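Local coordinates for periplasmic sugar-binding domain protein (Pseudomonas fluorescens Pf-5, PDB 3H75) that probably binds a carbohydrate in the periplasm, most likely in the cleft between its two alpha/beta lobes, at residues A[48-53]-A[76-81]; A[6-11]-A[67-72]; A[148-153]-A[208-213]. All coordinates share one frame; numbering follows the deposited sequence.

Contact 1 of 3, residues A[48-53]-A[76-81]; sequences NTLQQA and PQILRL
Two helical segments, 48-53 and 76-81, run almost exactly alongside each other, their axes 9.9 Å apart and their N-to-C directions only 6° from parallel. No hydrogen bond joins them, so the contact is one of side-chain shape. L50 contributes the largest share. Its CG stands anti to the backbone N (chi1 177°), which carries the forked end across the groove to segment 76-81. CD1 lies 3.9 Å from CG1 of I78 and also touches CD2 of L81, while CD2 packs tightly on the amide of Q77, 3.2 Å from its NE2. The chain of Q77, extended beyond CG, crosses the leucine at about a right angle and flanks this edge of the interface: glutamine suits the partly exposed spot because CB and its amide can lie against the leucine. An alanine in place of L50 would remove the whole fork and would probably loosen the packing against Q77, I78 and L81 together. I78 answers from the second helix with its long branch: CD1 is 3.7 Å from CB of A53 and 4.0 Å from CG2 of T49, while CG2 also faces the alanine. The small A53, its CB directed at the partner, lets the isoleucine come close to the backbone of helix 46-58. On the sheet side, T49 and A53 rest on L9, and I78 rests on L66 and L68. Such neighbouring parallel helices arise from successive beta-alpha-beta units, here sharing strand 65-69, in a Rossmann-like alpha/beta lobe, as found in periplasmic binding proteins.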
loop_
_atom_site.group_PDB
_atom_site.type_symbol
_atom_site.label_atom_id
_atom_site.label_comp_id
_atom_site.label_asym_id
_atom_site.label_seq_id
_atom_site.Cartn_x
_atom_site.Cartn_y
_atom_site.Cartn_z
ATOM N N ASN A 48 -4.191 -14.440 13.505
ATOM C CA ASN A 48 -2.839 -14.636 14.009
ATOM C C ASN A 48 -2.283 -13.326 14.552
ATOM O O ASN A 48 -1.515 -13.319 15.509
ATOM C CB ASN A 48 -1.916 -15.177 12.918
ATOM C CG ASN A 48 -2.253 -16.598 12.529
ATOM O OD1 ASN A 48 -2.821 -17.356 13.323
ATOM N ND2 ASN A 48 -1.890 -16.979 11.309
ATOM N N THR A 49 -2.666 -12.216 13.930
ATOM C CA THR A 49 -2.212 -10.905 14.379
ATOM C C THR A 49 -2.774 -10.647 15.774
ATOM O O THR A 49 -2.071 -10.174 16.666
ATOM C CB THR A 49 -2.698 -9.798 13.420
ATOM O OG1 THR A 49 -2.118 -10.008 12.123
ATOM C CG2 THR A 49 -2.294 -8.416 13.934
ATOM N N LEU A 50 -4.047 -10.977 15.960
ATOM C CA LEU A 50 -4.689 -10.781 17.251
ATOM C C LEU A 50 -4.015 -11.629 18.321
ATOM O O LEU A 50 -3.736 -11.149 19.416
ATOM C CB LEU A 50 -6.172 -11.142 17.163
ATOM C CG LEU A 50 -6.977 -11.057 18.463
ATOM C CD1 LEU A 50 -6.992 -9.624 18.983
ATOM C CD2 LEU A 50 -8.395 -11.533 18.192
ATOM N N GLN A 51 -3.741 -12.890 18.000
ATOM C CA GLN A 51 -3.108 -13.782 18.961
ATOM C C GLN A 51 -1.691 -13.331 19.291
ATOM O O GLN A 51 -1.256 -13.441 20.433
ATOM C CB GLN A 51 -3.092 -15.213 18.424
ATOM C CG GLN A 51 -2.996 -16.278 19.508
ATOM C CD GLN A 51 -4.117 -16.171 20.525
ATOM O OE1 GLN A 51 -5.277 -15.975 20.165
ATOM N NE2 GLN A 51 -3.777 -16.312 21.802
ATOM N N GLN A 52 -0.973 -12.824 18.289
ATOM C CA GLN A 52 0.388 -12.344 18.499
ATOM C C GLN A 52 0.380 -11.162 19.461
ATOM O O GLN A 52 1.233 -11.070 20.338
ATOM C CB GLN A 52 1.024 -11.936 17.165
ATOM C CG GLN A 52 1.349 -13.138 16.281
ATOM C CD GLN A 52 1.592 -12.753 14.838
ATOM O OE1 GLN A 52 1.287 -11.636 14.424
ATOM N NE2 GLN A 52 2.132 -13.681 14.060
ATOM N N ALA A 53 -0.591 -10.269 19.303
ATOM C CA ALA A 53 -0.701 -9.111 20.186
ATOM C C ALA A 53 -1.143 -9.561 21.582
ATOM O O ALA A 53 -0.565 -9.152 22.585
ATOM C CB ALA A 53 -1.705 -8.109 19.615
ATOM N N PRO A 76 -9.471 -3.044 16.724
ATOM C CA PRO A 76 -10.195 -2.617 17.928
ATOM C C PRO A 76 -9.924 -3.528 19.124
ATOM O O PRO A 76 -9.755 -3.053 20.248
ATOM C CB PRO A 76 -11.655 -2.669 17.487
ATOM C CG PRO A 76 -11.573 -2.329 16.031
ATOM C CD PRO A 76 -10.393 -3.166 15.580
ATOM N N GLN A 77 -9.879 -4.835 18.880
ATOM C CA GLN A 77 -9.631 -5.789 19.954
ATOM C C GLN A 77 -8.230 -5.608 20.525
ATOM O O GLN A 77 -8.028 -5.704 21.734
ATOM C CB GLN A 77 -9.816 -7.225 19.452
ATOM C CG GLN A 77 -11.172 -7.487 18.812
ATOM C CD GLN A 77 -11.466 -8.965 18.635
ATOM O OE1 GLN A 77 -12.336 -9.351 17.852
ATOM N NE2 GLN A 77 -10.750 -9.803 19.377
ATOM N N ILE A 78 -7.259 -5.341 19.659
ATOM C CA ILE A 78 -5.891 -5.137 20.120
ATOM C C ILE A 78 -5.792 -3.853 20.942
ATOM O O ILE A 78 -5.041 -3.785 21.913
ATOM C CB ILE A 78 -4.908 -5.085 18.926
ATOM C CG1 ILE A 78 -4.834 -6.470 18.276
ATOM C CG2 ILE A 78 -3.529 -4.625 19.394
ATOM C CD1 ILE A 78 -3.898 -6.557 17.077
ATOM N N LEU A 79 -6.558 -2.837 20.556
ATOM C CA LEU A 79 -6.553 -1.574 21.286
ATOM C C LEU A 79 -7.062 -1.794 22.710
ATOM O O LEU A 79 -6.488 -1.280 23.669
ATOM C CB LEU A 79 -7.432 -0.546 20.573
ATOM C CG LEU A 79 -6.868 0.009 19.264
ATOM C CD1 LEU A 79 -7.928 0.833 18.547
ATOM C CD2 LEU A 79 -5.636 0.851 19.564
ATOM N N ARG A 80 -8.137 -2.564 22.843
ATOM C CA ARG A 80 -8.706 -2.844 24.155
ATOM C C ARG A 80 -7.789 -3.724 24.999
ATOM O O ARG A 80 -7.709 -3.559 26.215
ATOM C CB ARG A 80 -10.076 -3.516 24.014
ATOM C CG ARG A 80 -11.164 -2.607 23.455
ATOM C CD ARG A 80 -12.554 -3.210 23.650
ATOM N NE ARG A 80 -12.787 -4.387 22.814
ATOM C CZ ARG A 80 -12.954 -4.347 21.495
ATOM N NH1 ARG A 80 -12.913 -3.189 20.851
ATOM N NH2 ARG A 80 -13.166 -5.469 20.820
ATOM N N LEU A 81 -7.097 -4.658 24.353
ATOM C CA LEU A 81 -6.192 -5.556 25.060
ATOM C C LEU A 81 -4.916 -4.860 25.519
ATOM O O LEU A 81 -4.308 -5.262 26.511
ATOM C CB LEU A 81 -5.836 -6.755 24.175
ATOM C CG LEU A 81 -6.809 -7.940 24.157
ATOM C CD1 LEU A 81 -8.232 -7.460 23.926
ATOM C CD2 LEU A 81 -6.391 -8.923 23.076
#

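Contact 2 of 3, residues A[6-11]-A[67-72]; sequences VVFLNP and MLVNEQ
A water molecule stands in for a direct strand-to-strand bond where the two strands begin to part: it donates to O of L9 at 2.7 Å and accepts from N of V69 at 2.8 Å. N of M67 gives a nearly straight bond (177°) to O of V7, 2.7 Å long, and N of L9 reaches O of M67 at 2.9 Å; M67 thus bonds to the residues before and after F8, the pattern of a parallel pair. Residue 67 is selenomethionine, and it shares a face of the sheet with F8. Its chain is extended to SE and then bends, so that SE sits 4.7 Å from the centre of the F8 ring, approached obliquely, in a Met-aromatic contact, while CE turns back to CG1 of V6. A long, flexible side chain suits this place, since it can follow both the ring and the valine. The F8 ring, with CG anti to its backbone N, has N10 N over the centre of one face and the V69 methyl CG2 at its edge. That same CG2 lies 3.7 Å from CD of P11, so a branched residue bridges ring and proline. Around the pair, helix 17-33 contributes M26 against F8 and M67 and W19 against P11 and V69, helix 265-277 packs on M67, and strands 36-41 and 88-93 continue the sheet beside 5-10 and 65-69 respectively.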
loop_
_atom_site.group_PDB
_atom_site.type_symbol
_atom_site.label_atom_id
_atom_site.label_comp_id
_atom_site.label_asym_id
_atom_site.label_seq_id
_atom_site.Cartn_x
_atom_site.Cartn_y
_atom_site.Cartn_z
ATOM N N VAL A 6 10.685 -2.046 18.860
ATOM C CA VAL A 6 9.419 -1.992 18.143
ATOM C C VAL A 6 9.063 -3.370 17.597
ATOM O O VAL A 6 9.928 -4.092 17.099
ATOM C CB VAL A 6 9.499 -1.017 16.942
ATOM C CG1 VAL A 6 8.178 -1.004 16.187
ATOM C CG2 VAL A 6 9.852 0.383 17.421
ATOM N N VAL A 7 7.796 -3.742 17.720
ATOM C CA VAL A 7 7.317 -5.003 17.174
ATOM C C VAL A 7 6.255 -4.616 16.155
ATOM O O VAL A 7 5.339 -3.848 16.465
ATOM C CB VAL A 7 6.675 -5.913 18.247
ATOM C CG1 VAL A 7 5.983 -7.095 17.571
ATOM C CG2 VAL A 7 7.741 -6.423 19.206
ATOM N N PHE A 8 6.394 -5.112 14.931
ATOM C CA PHE A 8 5.416 -4.813 13.895
ATOM C C PHE A 8 4.683 -6.078 13.509
ATOM O O PHE A 8 5.308 -7.097 13.207
ATOM C CB PHE A 8 6.087 -4.210 12.648
ATOM C CG PHE A 8 5.152 -4.053 11.469
ATOM C CD1 PHE A 8 3.940 -3.384 11.609
ATOM C CD2 PHE A 8 5.480 -4.577 10.223
ATOM C CE1 PHE A 8 3.068 -3.238 10.528
ATOM C CE2 PHE A 8 4.613 -4.434 9.132
ATOM C CZ PHE A 8 3.409 -3.766 9.287
ATOM N N LEU A 9 3.358 -6.012 13.534
ATOM C CA LEU A 9 2.519 -7.146 13.153
ATOM C C LEU A 9 2.164 -6.972 11.674
ATOM O O LEU A 9 1.260 -6.206 11.318
ATOM C CB LEU A 9 1.257 -7.187 14.024
ATOM C CG LEU A 9 1.548 -7.164 15.531
ATOM C CD1 LEU A 9 0.239 -7.262 16.306
ATOM C CD2 LEU A 9 2.483 -8.321 15.908
ATOM N N ASN A 10 2.916 -7.673 10.829
ATOM C CA ASN A 10 2.760 -7.645 9.376
ATOM C C ASN A 10 1.598 -8.575 8.996
ATOM O O ASN A 10 1.605 -9.755 9.339
ATOM C CB ASN A 10 4.073 -8.130 8.741
ATOM C CG ASN A 10 4.153 -7.837 7.266
ATOM O OD1 ASN A 10 3.234 -8.146 6.517
ATOM N ND2 ASN A 10 5.265 -7.237 6.834
ATOM N N PRO A 11 0.586 -8.060 8.274
ATOM C CA PRO A 11 -0.556 -8.898 7.889
ATOM C C PRO A 11 -0.348 -9.872 6.731
ATOM O O PRO A 11 -1.125 -10.819 6.563
ATOM C CB PRO A 11 -1.642 -7.872 7.567
ATOM C CG PRO A 11 -0.851 -6.726 6.983
ATOM C CD PRO A 11 0.392 -6.655 7.857
HETATM N N MSE A 67 3.471 -1.863 16.579
HETATM C CA MSE A 67 2.944 -1.280 15.353
HETATM C C MSE A 67 2.048 -2.291 14.653
HETATM O O MSE A 67 2.379 -3.467 14.569
HETATM C CB MSE A 67 4.087 -0.885 14.427
HETATM C CG MSE A 67 3.654 -0.033 13.251
HETATM SE SE MSE A 67 5.178 0.352 12.120
HETATM C CE MSE A 67 6.439 0.954 13.417
ATOM N N LEU A 68 0.906 -1.838 14.158
ATOM C CA LEU A 68 -0.017 -2.738 13.483
ATOM C C LEU A 68 -0.804 -2.003 12.416
ATOM O O LEU A 68 -0.960 -0.781 12.472
ATOM C CB LEU A 68 -0.999 -3.352 14.488
ATOM C CG LEU A 68 -1.847 -2.350 15.286
ATOM C CD1 LEU A 68 -3.234 -2.929 15.550
ATOM C CD2 LEU A 68 -1.137 -2.000 16.587
ATOM N N VAL A 69 -1.301 -2.760 11.445
ATOM C CA VAL A 69 -2.094 -2.197 10.364
ATOM C C VAL A 69 -3.536 -2.119 10.839
ATOM O O VAL A 69 -4.021 -3.014 11.529
ATOM C CB VAL A 69 -2.014 -3.082 9.108
ATOM C CG1 VAL A 69 -2.895 -2.513 8.015
ATOM C CG2 VAL A 69 -0.564 -3.174 8.632
ATOM N N ASN A 70 -4.227 -1.046 10.475
ATOM C CA ASN A 70 -5.604 -0.890 10.906
ATOM C C ASN A 70 -6.571 -1.753 10.103
ATOM O O ASN A 70 -6.393 -1.967 8.898
ATOM C CB ASN A 70 -6.020 0.581 10.817
ATOM C CG ASN A 70 -7.152 0.922 11.763
ATOM O OD1 ASN A 70 -7.599 0.079 12.542
ATOM N ND2 ASN A 70 -7.620 2.163 11.708
ATOM N N GLU A 71 -7.582 -2.255 10.804
ATOM C CA GLU A 71 -8.642 -3.083 10.238
ATOM C C GLU A 71 -9.839 -2.878 11.165
ATOM O O GLU A 71 -9.665 -2.501 12.323
ATOM C CB GLU A 71 -8.231 -4.556 10.211
ATOM C CG GLU A 71 -9.269 -5.459 9.557
ATOM C CD GLU A 71 -8.821 -6.903 9.469
ATOM O OE1 GLU A 71 -7.707 -7.212 9.941
ATOM O OE2 GLU A 71 -9.585 -7.728 8.926
ATOM N N GLN A 72 -11.047 -3.129 10.669
ATOM C CA GLN A 72 -12.252 -2.915 11.467
ATOM C C GLN A 72 -12.616 -3.986 12.493
ATOM O O GLN A 72 -13.523 -3.780 13.302
ATOM C CB GLN A 72 -13.452 -2.691 10.541
ATOM C CG GLN A 72 -13.621 -3.760 9.476
ATOM C CD GLN A 72 -14.865 -3.555 8.634
ATOM O OE1 GLN A 72 -15.032 -4.185 7.588
ATOM N NE2 GLN A 72 -15.751 -2.675 9.088
HETATM O O HOH W 1 -1.325 -5.548 11.718
#

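Contact 3 of 3, residues A[148-153]-A[208-213]; sequences LLAFSG and LVWSAN
Backbone hydrogen bonds come first. Four of them zip segments 148-153 and 208-213 together in parallel: N of L149 to O of L208 and N of W210 to O of L149, each 3.0 Å, then N of F151 to O of W210 and N of A212 to O of F151, each 2.8 Å. The carbonyls of L208, L149, W210 and F151 each receive a CA-H...O contact, the one from CA of A150 to O of W210 being the shortest. Apolar packing divides between the two faces. On one, CD1 of L148 nestles between the CB atoms of L208 and W210, while CE3 of the indole lies 3.9 Å from CB of A150; the alanine is small enough to accept the wide ring beside it. On the other, the F151 ring presents its CD2-CE2 edge to CG1 of V209, 3.7 Å from CE2, and CB of F151 meets the hydroxyl OG of S211. Polar side-chain groups mostly find partners elsewhere: NE1 of W210 bonds to O of G126, and N213, at the N-cap, uses OD1 to hold N of M216. OG of S152 is buried and has no partner in the model. Main-chain bonding that does not depend on the side chains, provided no donor is proline, aligns the strands; leucine, valine and the two aromatic rings supply most of the apolar packing, and a buried hydroxyl without a partner probably costs some stability.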
loop_
_atom_site.group_PDB
_atom_site.type_symbol
_atom_site.label_atom_id
_atom_site.label_comp_id
_atom_site.label_asym_id
_atom_site.label_seq_id
_atom_site.Cartn_x
_atom_site.Cartn_y
_atom_site.Cartn_z
ATOM N N LEU A 148 -15.405 -1.236 -18.545
ATOM C CA LEU A 148 -14.388 -1.440 -17.523
ATOM C C LEU A 148 -14.645 -2.620 -16.596
ATOM O O LEU A 148 -15.788 -2.910 -16.246
ATOM C CB LEU A 148 -14.319 -0.173 -16.666
ATOM C CG LEU A 148 -13.607 -0.224 -15.312
ATOM C CD1 LEU A 148 -12.106 -0.116 -15.508
ATOM C CD2 LEU A 148 -14.112 0.932 -14.448
ATOM N N LEU A 149 -13.566 -3.291 -16.201
ATOM C CA LEU A 149 -13.638 -4.386 -15.243
ATOM C C LEU A 149 -12.774 -3.912 -14.084
ATOM O O LEU A 149 -11.748 -3.260 -14.302
ATOM C CB LEU A 149 -13.048 -5.686 -15.808
ATOM C CG LEU A 149 -13.852 -6.379 -16.911
ATOM C CD1 LEU A 149 -13.092 -7.610 -17.406
ATOM C CD2 LEU A 149 -15.223 -6.790 -16.376
ATOM N N ALA A 150 -13.186 -4.211 -12.860
ATOM C CA ALA A 150 -12.404 -3.810 -11.696
ATOM C C ALA A 150 -12.138 -4.990 -10.774
ATOM O O ALA A 150 -13.032 -5.783 -10.483
ATOM C CB ALA A 150 -13.117 -2.703 -10.931
ATOM N N PHE A 151 -10.892 -5.104 -10.333
ATOM C CA PHE A 151 -10.484 -6.169 -9.428
ATOM C C PHE A 151 -10.027 -5.506 -8.142
ATOM O O PHE A 151 -9.015 -4.803 -8.125
ATOM C CB PHE A 151 -9.330 -6.966 -10.041
ATOM C CG PHE A 151 -9.737 -7.796 -11.219
ATOM C CD1 PHE A 151 -10.120 -9.121 -11.051
ATOM C CD2 PHE A 151 -9.786 -7.240 -12.493
ATOM C CE1 PHE A 151 -10.551 -9.881 -12.128
ATOM C CE2 PHE A 151 -10.219 -7.995 -13.583
ATOM C CZ PHE A 151 -10.602 -9.320 -13.397
ATOM N N SER A 152 -10.773 -5.716 -7.064
ATOM C CA SER A 152 -10.406 -5.113 -5.791
ATOM C C SER A 152 -9.738 -6.164 -4.913
ATOM O O SER A 152 -9.658 -7.325 -5.297
ATOM C CB SER A 152 -11.643 -4.542 -5.099
ATOM O OG SER A 152 -11.268 -3.737 -3.997
ATOM N N GLY A 153 -9.253 -5.755 -3.744
ATOM C CA GLY A 153 -8.579 -6.688 -2.855
ATOM C C GLY A 153 -9.518 -7.390 -1.898
ATOM O O GLY A 153 -10.577 -7.870 -2.300
ATOM N N LEU A 208 -10.733 -1.321 -20.455
ATOM C CA LEU A 208 -9.969 -0.923 -19.275
ATOM C C LEU A 208 -10.113 -1.910 -18.128
ATOM O O LEU A 208 -11.204 -2.418 -17.874
ATOM C CB LEU A 208 -10.427 0.448 -18.773
ATOM C CG LEU A 208 -10.350 1.645 -19.717
ATOM C CD1 LEU A 208 -10.964 2.858 -19.007
ATOM C CD2 LEU A 208 -8.904 1.908 -20.126
ATOM N N VAL A 209 -9.007 -2.186 -17.441
ATOM C CA VAL A 209 -9.024 -3.073 -16.284
ATOM C C VAL A 209 -8.297 -2.380 -15.135
ATOM O O VAL A 209 -7.080 -2.180 -15.175
ATOM C CB VAL A 209 -8.333 -4.427 -16.576
ATOM C CG1 VAL A 209 -8.373 -5.314 -15.333
ATOM C CG2 VAL A 209 -9.033 -5.123 -17.739
ATOM N N TRP A 210 -9.067 -1.989 -14.130
ATOM C CA TRP A 210 -8.559 -1.320 -12.931
ATOM C C TRP A 210 -8.328 -2.419 -11.894
ATOM O O TRP A 210 -9.216 -3.233 -11.654
ATOM C CB TRP A 210 -9.637 -0.353 -12.422
ATOM C CG TRP A 210 -9.342 0.442 -11.172
ATOM C CD1 TRP A 210 -8.948 1.748 -11.111
ATOM C CD2 TRP A 210 -9.556 0.025 -9.813
ATOM N NE1 TRP A 210 -8.916 2.176 -9.803
ATOM C CE2 TRP A 210 -9.285 1.139 -8.987
ATOM C CE3 TRP A 210 -9.957 -1.178 -9.216
ATOM C CZ2 TRP A 210 -9.404 1.086 -7.591
ATOM C CZ3 TRP A 210 -10.076 -1.233 -7.821
ATOM C CH2 TRP A 210 -9.801 -0.104 -7.029
ATOM N N SER A 211 -7.133 -2.456 -11.305
ATOM C CA SER A 211 -6.819 -3.448 -10.269
ATOM C C SER A 211 -6.267 -2.760 -9.031
ATOM O O SER A 211 -5.418 -1.869 -9.132
ATOM C CB SER A 211 -5.792 -4.465 -10.770
ATOM O OG SER A 211 -6.358 -5.315 -11.750
ATOM N N ALA A 212 -6.749 -3.173 -7.860
ATOM C CA ALA A 212 -6.304 -2.574 -6.606
ATOM C C ALA A 212 -4.868 -2.934 -6.237
ATOM O O ALA A 212 -4.311 -2.377 -5.302
ATOM C CB ALA A 212 -7.257 -2.939 -5.474
ATOM N N ASN A 213 -4.270 -3.891 -6.936
ATOM C CA ASN A 213 -2.863 -4.188 -6.687
ATOM C C ASN A 213 -2.249 -4.785 -7.943
ATOM O O ASN A 213 -2.972 -5.113 -8.897
ATOM C CB ASN A 213 -2.663 -5.053 -5.418
ATOM C CG ASN A 213 -2.729 -6.537 -5.672
ATOM O OD1 ASN A 213 -3.289 -6.992 -6.659
ATOM N ND2 ASN A 213 -2.161 -7.313 -4.746
#

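Overall arrangement
Contacts 1 and 2 form one continuous piece of the N-terminal lobe, their centres about 9 Å apart, with helix 46-58 resting on the sheet that contact 2 holds together. Contact 3 is the topologically corresponding pair, second and third strands across the sheet, in the other lobe; it lies across the centre of the chain, about 26 Å from contact 2 between centres but about 11 Å at the nearest atoms. A sulfate about 4 Å from the side chain of P11 and a glycerol hydrogen-bonded to ND2 of N213, both probably from the crystallisation liquor, lie near the C-terminal strand ends of contacts 2 and 3; such molecules often mark pockets, and the place would fit the interlobe cleft.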